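Side-chain contacts in inactive PncC family protein (Escherichia coli O157:H7, PDB 5KOL), which is of unknown function but belongs to the CinA family and apparently lacks nicotinamide-nucleotide amidohydrolase activity: residues Q81-R86 and A95-T100; M147-D152 and L157-R162. All coordinates share one frame; numbering follows the deposited sequence.

Contact 1: residues Q81-R86 and A95-T100; sequences QQSLER and AAEMAT
Glu97 reaches across to Ser83, and this pair makes the whole contact between helix 81-87 and helix 92-106. Their CA atoms are 9.0 Å apart, a gap that the longer side chain spans. Glu97 CB already points toward the other helix. CG lies anti to the carbonyl carbon of its own residue (chi1 -62°), and the chain then runs straight on to CD, carrying the carboxylate out to Ser83; on the way the side chain touches Val79. CD comes to 3.5 Å from Ser83 OG. The carboxylate is turned about a quarter turn against the extended chain (chi3 -91°). Glu97 OE1 approaches Ser83 OG to 2.6 Å, consistent with a hydrogen bond in the serine conformer described; as Ser83 was modelled in two, the bond is tentative. Glu97 OE1 comes in nearly square to the Ser83 CB-OG bond, with an angle of 94° at Ser83 OG between Ser83 CB and Glu97 OE1. The two helices belong to the run of helices 70-76, 81-87 and 92-106 leading into strand 110-116 of the mixed beta-sheet of this alpha/beta fold; Met98 and Ala99, which follow Glu97, rest on that strand. The second carboxylate oxygen, OE2, stays 3.8 Å from Ser83 OG and instead accepts a hydrogen bond from Ser80 N, just before helix 81-87. One carboxylate thus reaches the start of that helix with both oxygens, firmly through OE2 and tentatively through OE1, where the helix dipole would probably favour its negative charge. Ser83 is buried, with Lys93 and Val94 against its side chain. Ser80 O is also within hydrogen-bonding distance of Ser83 OG, whose single proton can serve either that carbonyl oxygen or Glu97 OE1.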
ATOM      1  N   GLN A  81      17.161  -1.782  13.621  1.00 29.47           N
ATOM      2  CA  GLN A  81      17.454  -3.199  13.803  1.00 28.02           C
ATOM      3  C   GLN A  81      17.432  -3.598  15.272  1.00 31.55           C
ATOM      4  O   GLN A  81      16.927  -4.669  15.614  1.00 30.58           O
ATOM      5  CB  GLN A  81      18.824  -3.524  13.189  1.00 30.67           C
ATOM      6  CG  GLN A  81      19.133  -5.004  13.058  1.00 39.97           C
ATOM      7  CD  GLN A  81      20.579  -5.252  12.633  1.00 43.84           C
ATOM      8  OE1 GLN A  81      21.510  -4.904  13.342  1.00 44.36           O
ATOM      9  NE2 GLN A  81      20.758  -5.821  11.458  1.00 49.01           N
ATOM     10  N   GLN A  82      17.996  -2.765  16.153  1.00 29.05           N
ATOM     11  CA  GLN A  82      17.972  -3.079  17.581  1.00 34.83           C
ATOM     12  C   GLN A  82      16.545  -3.243  18.099  1.00 37.97           C
ATOM     13  O   GLN A  82      16.261  -4.163  18.876  1.00 31.28           O
ATOM     14  CB  GLN A  82      18.713  -2.000  18.368  1.00 32.49           C
ATOM     15  CG  GLN A  82      20.178  -1.852  17.909  1.00 52.75           C
ATOM     16  CD  GLN A  82      20.441  -0.635  17.004  1.00 56.04           C
ATOM     17  OE1 GLN A  82      19.907  -0.527  15.887  1.00 37.67           O
ATOM     18  NE2 GLN A  82      21.329   0.254  17.461  1.00 55.05           N
ATOM     19  N   SER A  83      15.630  -2.367  17.688  1.00 33.24           N
ATOM     20  CA  SER A  83      14.269  -2.460  18.206  0.61 31.45           C
ATOM     21  C   SER A  83      13.579  -3.739  17.731  1.00 32.48           C
ATOM     22  O   SER A  83      12.812  -4.347  18.490  1.00 32.96           O
ATOM     23  CB  SER A  83      13.463  -1.224  17.806  0.61 30.01           C
ATOM     24  OG  SER A  83      13.188  -1.201  16.419  0.61 27.71           O
ATOM     25  N   LEU A  84      13.839  -4.156  16.489  1.00 30.81           N
ATOM     26  CA  LEU A  84      13.260  -5.396  15.971  1.00 26.44           C
ATOM     27  C   LEU A  84      13.818  -6.610  16.704  1.00 33.83           C
ATOM     28  O   LEU A  84      13.069  -7.530  17.063  1.00 33.71           O
ATOM     29  CB  LEU A  84      13.541  -5.504  14.470  1.00 29.48           C
ATOM     30  CG  LEU A  84      12.711  -4.628  13.538  1.00 26.76           C
ATOM     31  CD1 LEU A  84      13.359  -4.588  12.188  1.00 32.25           C
ATOM     32  CD2 LEU A  84      11.275  -5.148  13.412  1.00 32.07           C
ATOM     33  N   GLU A  85      15.138  -6.629  16.933  1.00 33.70           N
ATOM     34  CA  GLU A  85      15.752  -7.726  17.679  1.00 43.71           C
ATOM     35  C   GLU A  85      15.243  -7.798  19.122  1.00 31.45           C
ATOM     36  O   GLU A  85      15.035  -8.895  19.653  1.00 34.59           O
ATOM     37  CB  GLU A  85      17.284  -7.591  17.643  1.00 40.46           C
ATOM     38  CG  GLU A  85      17.837  -7.400  16.213  1.00 40.75           C
ATOM     39  CD  GLU A  85      19.373  -7.439  16.112  1.00 55.83           C
ATOM     40  OE1 GLU A  85      20.060  -6.906  17.015  1.00 49.07           O
ATOM     41  OE2 GLU A  85      19.878  -7.970  15.096  1.00 58.43           O
ATOM     42  N   ARG A  86      15.063  -6.654  19.785  1.00 31.83           N
ATOM     43  CA  ARG A  86      14.631  -6.690  21.184  1.00 38.55           C
ATOM     44  C   ARG A  86      13.164  -7.097  21.312  1.00 36.44           C
ATOM     45  O   ARG A  86      12.804  -7.882  22.197  1.00 34.45           O
ATOM     46  CB  ARG A  86      14.844  -5.327  21.846  1.00 40.75           C
ATOM     47  CG  ARG A  86      16.283  -4.946  22.122  1.00 54.84           C
ATOM     48  CD  ARG A  86      16.370  -3.496  22.593  1.00 60.10           C
ATOM     49  NE  ARG A  86      17.705  -3.130  23.064  1.00 65.20           N
ATOM     50  CZ  ARG A  86      18.022  -1.930  23.548  1.00 71.00           C
ATOM     51  NH1 ARG A  86      17.101  -0.977  23.619  1.00 68.70           N
ATOM     52  NH2 ARG A  86      19.258  -1.681  23.963  1.00 73.59           N
ATOM     53  N   ALA A  95       5.757  -0.357  16.134  1.00 27.11           N
ATOM     54  CA  ALA A  95       4.610   0.404  15.640  1.00 21.75           C
ATOM     55  C   ALA A  95       4.878   1.908  15.728  1.00 23.17           C
ATOM     56  O   ALA A  95       4.664   2.652  14.762  1.00 22.52           O
ATOM     57  CB  ALA A  95       3.361   0.019  16.453  1.00 21.18           C
ATOM     58  N   ALA A  96       5.361   2.371  16.890  1.00 25.68           N
ATOM     59  CA  ALA A  96       5.682   3.784  17.057  1.00 28.82           C
ATOM     60  C   ALA A  96       6.704   4.249  16.022  1.00 26.20           C
ATOM     61  O   ALA A  96       6.521   5.290  15.374  1.00 24.92           O
ATOM     62  CB  ALA A  96       6.183   4.041  18.485  1.00 30.91           C
ATOM     63  N   GLU A  97       7.788   3.486  15.839  1.00 23.39           N
ATOM     64  CA  GLU A  97       8.773   3.854  14.816  1.00 27.66           C
ATOM     65  C   GLU A  97       8.185   3.841  13.414  1.00 29.76           C
ATOM     66  O   GLU A  97       8.601   4.646  12.566  1.00 24.15           O
ATOM     67  CB  GLU A  97       9.995   2.937  14.858  1.00 27.86           C
ATOM     68  CG  GLU A  97      10.759   3.002  16.146  1.00 31.58           C
ATOM     69  CD  GLU A  97      11.944   2.078  16.117  1.00 33.84           C
ATOM     70  OE1 GLU A  97      11.743   0.929  16.542  1.00 41.91           O
ATOM     71  OE2 GLU A  97      13.044   2.496  15.699  1.00 37.57           O
ATOM     72  N   MET A  98       7.266   2.912  13.115  1.00 28.37           N
ATOM     73  CA  MET A  98       6.688   2.957  11.776  1.00 26.04           C
ATOM     74  C   MET A  98       5.894   4.237  11.577  1.00 29.43           C
ATOM     75  O   MET A  98       5.911   4.818  10.488  1.00 27.41           O
ATOM     76  CB  MET A  98       5.794   1.752  11.463  1.00 24.80           C
ATOM     77  CG  MET A  98       6.507   0.416  11.353  1.00 20.33           C
ATOM     78  SD  MET A  98       5.397  -1.032  11.443  1.00 27.97           S
ATOM     79  CE  MET A  98       4.432  -0.783   9.920  1.00 23.07           C
ATOM     80  N   ALA A  99       5.197   4.691  12.623  1.00 26.72           N
ATOM     81  CA  ALA A  99       4.412   5.919  12.527  1.00 23.16           C
ATOM     82  C   ALA A  99       5.307   7.146  12.342  1.00 25.84           C
ATOM     83  O   ALA A  99       4.961   8.063  11.589  1.00 28.70           O
ATOM     84  CB  ALA A  99       3.535   6.077  13.768  1.00 21.90           C
ATOM     85  N   THR A 100       6.451   7.203  13.036  1.00 27.01           N
ATOM     86  CA  THR A 100       7.323   8.356  12.841  1.00 32.44           C
ATOM     87  C   THR A 100       8.121   8.250  11.551  1.00 32.76           C
ATOM     88  O   THR A 100       8.409   9.279  10.925  1.00 31.09           O
ATOM     89  CB  THR A 100       8.279   8.543  14.030  1.00 36.83           C
ATOM     90  OG1 THR A 100       9.078   7.369  14.209  1.00 35.78           O
ATOM     91  CG2 THR A 100       7.502   8.827  15.307  1.00 32.27           C
TER

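Contact 2: residues M147-D152 and L157-R162; sequences MHFAGD and LALAVR
Phe149 and Leu159 bring the two backbones to a CA-CA distance of 7.4 Å, where the chain leaves edge strand 141-148, runs through a short loop and doubles back as helix 153-171. This is a tight beta-alpha connection, with Asp152 as N-cap of the helix: its OD1 takes the backbone N of Thr155. The Phe149 ring does most of the packing. With CG beside its own backbone N (chi1 -63°), the ring swings toward the helix and lays one face against it. Leu159 CB sits over that face, 4.0 Å from the ring centroid and 20° off the normal, a CH-pi contact displaced toward the rim; its closest ring atom is Phe149 CD1, at 3.8 Å. Farther along the ring, Phe149 CE2 lies 3.9 Å from Ala160 CA, so the helix backbone itself is part of the surface the ring meets. Val132 and Phe134 of strand 131-138, together with Val156 and Phe163 of the helix, also touch the Phe149 side chain and wedge it between sheet and helix. Leu159 CD1 stays close to the ring, 4.1 Å from Phe149 CD1, and lies 4.2 Å from the backbone O of Ala150.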
ATOM      1  N   MET A 147      -4.447  -4.435  20.588  1.00 31.72           N
ATOM      2  CA  MET A 147      -5.747  -5.094  20.523  1.00 35.67           C
ATOM      3  C   MET A 147      -5.569  -6.590  20.301  1.00 37.63           C
ATOM      4  O   MET A 147      -4.587  -7.031  19.698  1.00 35.24           O
ATOM      5  CB  MET A 147      -6.600  -4.513  19.391  1.00 30.20           C
ATOM      6  CG  MET A 147      -6.973  -3.051  19.582  1.00 31.71           C
ATOM      7  SD  MET A 147      -8.128  -2.867  20.954  1.00 34.08           S
ATOM      8  CE  MET A 147      -9.607  -3.643  20.295  1.00 33.86           C
ATOM      9  N   HIS A 148      -6.542  -7.372  20.773  1.00 29.71           N
ATOM     10  CA  HIS A 148      -6.568  -8.821  20.567  1.00 31.94           C
ATOM     11  C   HIS A 148      -7.880  -9.172  19.880  1.00 39.28           C
ATOM     12  O   HIS A 148      -8.922  -9.257  20.535  1.00 38.60           O
ATOM     13  CB  HIS A 148      -6.414  -9.558  21.889  1.00 36.35           C
ATOM     14  CG  HIS A 148      -5.145  -9.217  22.607  1.00 40.12           C
ATOM     15  ND1 HIS A 148      -3.928  -9.772  22.271  1.00 41.74           N
ATOM     16  CD2 HIS A 148      -4.901  -8.363  23.626  1.00 37.80           C
ATOM     17  CE1 HIS A 148      -2.989  -9.285  23.064  1.00 39.23           C
ATOM     18  NE2 HIS A 148      -3.551  -8.427  23.895  1.00 49.68           N
ATOM     19  N   PHE A 149      -7.835  -9.362  18.563  1.00 34.34           N
ATOM     20  CA  PHE A 149      -9.044  -9.577  17.781  1.00 38.10           C
ATOM     21  C   PHE A 149      -9.333 -11.065  17.645  1.00 37.75           C
ATOM     22  O   PHE A 149      -8.417 -11.866  17.432  1.00 39.95           O
ATOM     23  CB  PHE A 149      -8.916  -8.946  16.392  1.00 31.61           C
ATOM     24  CG  PHE A 149      -8.766  -7.439  16.408  1.00 35.06           C
ATOM     25  CD1 PHE A 149      -9.808  -6.621  16.851  1.00 35.05           C
ATOM     26  CD2 PHE A 149      -7.591  -6.842  15.956  1.00 37.54           C
ATOM     27  CE1 PHE A 149      -9.671  -5.235  16.852  1.00 29.75           C
ATOM     28  CE2 PHE A 149      -7.443  -5.458  15.962  1.00 29.18           C
ATOM     29  CZ  PHE A 149      -8.496  -4.655  16.393  1.00 29.49           C
ATOM     30  N   ALA A 150     -10.612 -11.431  17.771  1.00 40.56           N
ATOM     31  CA  ALA A 150     -11.039 -12.806  17.553  1.00 39.01           C
ATOM     32  C   ALA A 150     -11.440 -13.019  16.093  1.00 40.28           C
ATOM     33  O   ALA A 150     -11.790 -12.082  15.372  1.00 41.15           O
ATOM     34  CB  ALA A 150     -12.208 -13.173  18.477  1.00 44.55           C
ATOM     35  N   GLY A 151     -11.392 -14.274  15.667  1.00 41.23           N
ATOM     36  CA  GLY A 151     -11.799 -14.659  14.330  1.00 41.66           C
ATOM     37  C   GLY A 151     -10.606 -15.049  13.475  1.00 45.54           C
ATOM     38  O   GLY A 151      -9.446 -14.974  13.892  1.00 49.03           O
ATOM     39  N   ASP A 152     -10.920 -15.459  12.249  1.00 43.46           N
ATOM     40  CA  ASP A 152      -9.876 -15.875  11.328  1.00 43.51           C
ATOM     41  C   ASP A 152      -9.096 -14.660  10.833  1.00 40.25           C
ATOM     42  O   ASP A 152      -9.344 -13.515  11.225  1.00 37.72           O
ATOM     43  CB  ASP A 152     -10.465 -16.697  10.175  1.00 47.75           C
ATOM     44  CG  ASP A 152     -11.489 -15.936   9.337  1.00 47.42           C
ATOM     45  OD1 ASP A 152     -11.432 -14.698   9.242  1.00 42.28           O
ATOM     46  OD2 ASP A 152     -12.350 -16.601   8.730  1.00 52.47           O
ATOM     47  N   LEU A 157      -7.858  -8.830  10.094  1.00 24.40           N
ATOM     48  CA  LEU A 157      -7.297  -7.734   9.315  1.00 25.18           C
ATOM     49  C   LEU A 157      -8.343  -6.674   9.008  1.00 31.41           C
ATOM     50  O   LEU A 157      -8.011  -5.491   8.908  1.00 23.89           O
ATOM     51  CB  LEU A 157      -6.698  -8.260   8.014  1.00 29.45           C
ATOM     52  CG  LEU A 157      -5.550  -9.263   8.118  1.00 33.50           C
ATOM     53  CD1 LEU A 157      -4.999  -9.500   6.725  1.00 32.63           C
ATOM     54  CD2 LEU A 157      -4.469  -8.746   9.064  1.00 28.14           C
ATOM     55  N   ALA A 158      -9.607  -7.075   8.855  1.00 26.68           N
ATOM     56  CA  ALA A 158     -10.650  -6.096   8.578  1.00 26.69           C
ATOM     57  C   ALA A 158     -10.951  -5.268   9.813  1.00 24.46           C
ATOM     58  O   ALA A 158     -11.157  -4.050   9.718  1.00 26.77           O
ATOM     59  CB  ALA A 158     -11.923  -6.793   8.073  1.00 31.64           C
ATOM     60  N   LEU A 159     -10.964  -5.908  10.984  1.00 22.08           N
ATOM     61  CA  LEU A 159     -11.146  -5.156  12.220  1.00 26.36           C
ATOM     62  C   LEU A 159      -9.981  -4.212  12.484  1.00 25.77           C
ATOM     63  O   LEU A 159     -10.184  -3.096  12.972  1.00 27.33           O
ATOM     64  CB  LEU A 159     -11.316  -6.095  13.405  1.00 26.83           C
ATOM     65  CG  LEU A 159     -12.643  -6.831  13.433  1.00 30.58           C
ATOM     66  CD1 LEU A 159     -12.456  -8.170  14.117  1.00 29.30           C
ATOM     67  CD2 LEU A 159     -13.695  -5.951  14.118  1.00 27.90           C
ATOM     68  N   ALA A 160      -8.751  -4.649  12.182  1.00 29.30           N
ATOM     69  CA  ALA A 160      -7.594  -3.778  12.401  1.00 23.22           C
ATOM     70  C   ALA A 160      -7.705  -2.501  11.583  1.00 22.46           C
ATOM     71  O   ALA A 160      -7.388  -1.409  12.078  1.00 25.44           O
ATOM     72  CB  ALA A 160      -6.294  -4.516  12.049  1.00 22.55           C
ATOM     73  N   VAL A 161      -8.111  -2.615  10.316  1.00 20.19           N
ATOM     74  CA  VAL A 161      -8.241  -1.421   9.480  1.00 22.40           C
ATOM     75  C   VAL A 161      -9.307  -0.489  10.061  1.00 24.47           C
ATOM     76  O   VAL A 161      -9.073   0.713  10.231  1.00 22.05           O
ATOM     77  CB  VAL A 161      -8.529  -1.794   8.010  1.00 28.33           C
ATOM     78  CG1 VAL A 161      -8.784  -0.520   7.178  1.00 25.06           C
ATOM     79  CG2 VAL A 161      -7.360  -2.623   7.371  1.00 22.88           C
ATOM     80  N   ARG A 162     -10.489  -1.030  10.397  1.00 25.54           N
ATOM     81  CA  ARG A 162     -11.540  -0.186  10.980  1.00 24.78           C
ATOM     82  C   ARG A 162     -11.096   0.430  12.302  1.00 22.61           C
ATOM     83  O   ARG A 162     -11.376   1.604  12.576  1.00 23.83           O
ATOM     84  CB  ARG A 162     -12.831  -0.988  11.200  1.00 23.91           C
ATOM     85  CG  ARG A 162     -13.603  -1.276   9.917  1.00 24.91           C
ATOM     86  CD  ARG A 162     -14.732  -2.308  10.148  1.00 29.20           C
ATOM     87  NE  ARG A 162     -15.788  -1.841  11.034  1.00 31.65           N
ATOM     88  CZ  ARG A 162     -16.490  -2.645  11.829  1.00 36.81           C
ATOM     89  NH1 ARG A 162     -16.212  -3.952  11.871  1.00 34.70           N
ATOM     90  NH2 ARG A 162     -17.443  -2.144  12.608  1.00 36.43           N
TER

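Contact 1 and contact 2 lie on opposite sides of the five-stranded mixed sheet, their centres 22 Å apart and their nearest atoms about 10 Å apart, without touching. They follow each other in series along the chain: contact 1 closes within helix 92-106, the chain then lays down strands 110-116, 131-138 and 141-148, and contact 2 opens at the end of the last of these. Helix 92-106 packs on central strand 110-116, while helix 153-171 packs on strand 131-138. Contact 1 thus ties helix 81-87 to a helix that packs on the sheet, and contact 2 joins the sheet's edge to the C-terminal helix, both within the region assigned to the CinA family.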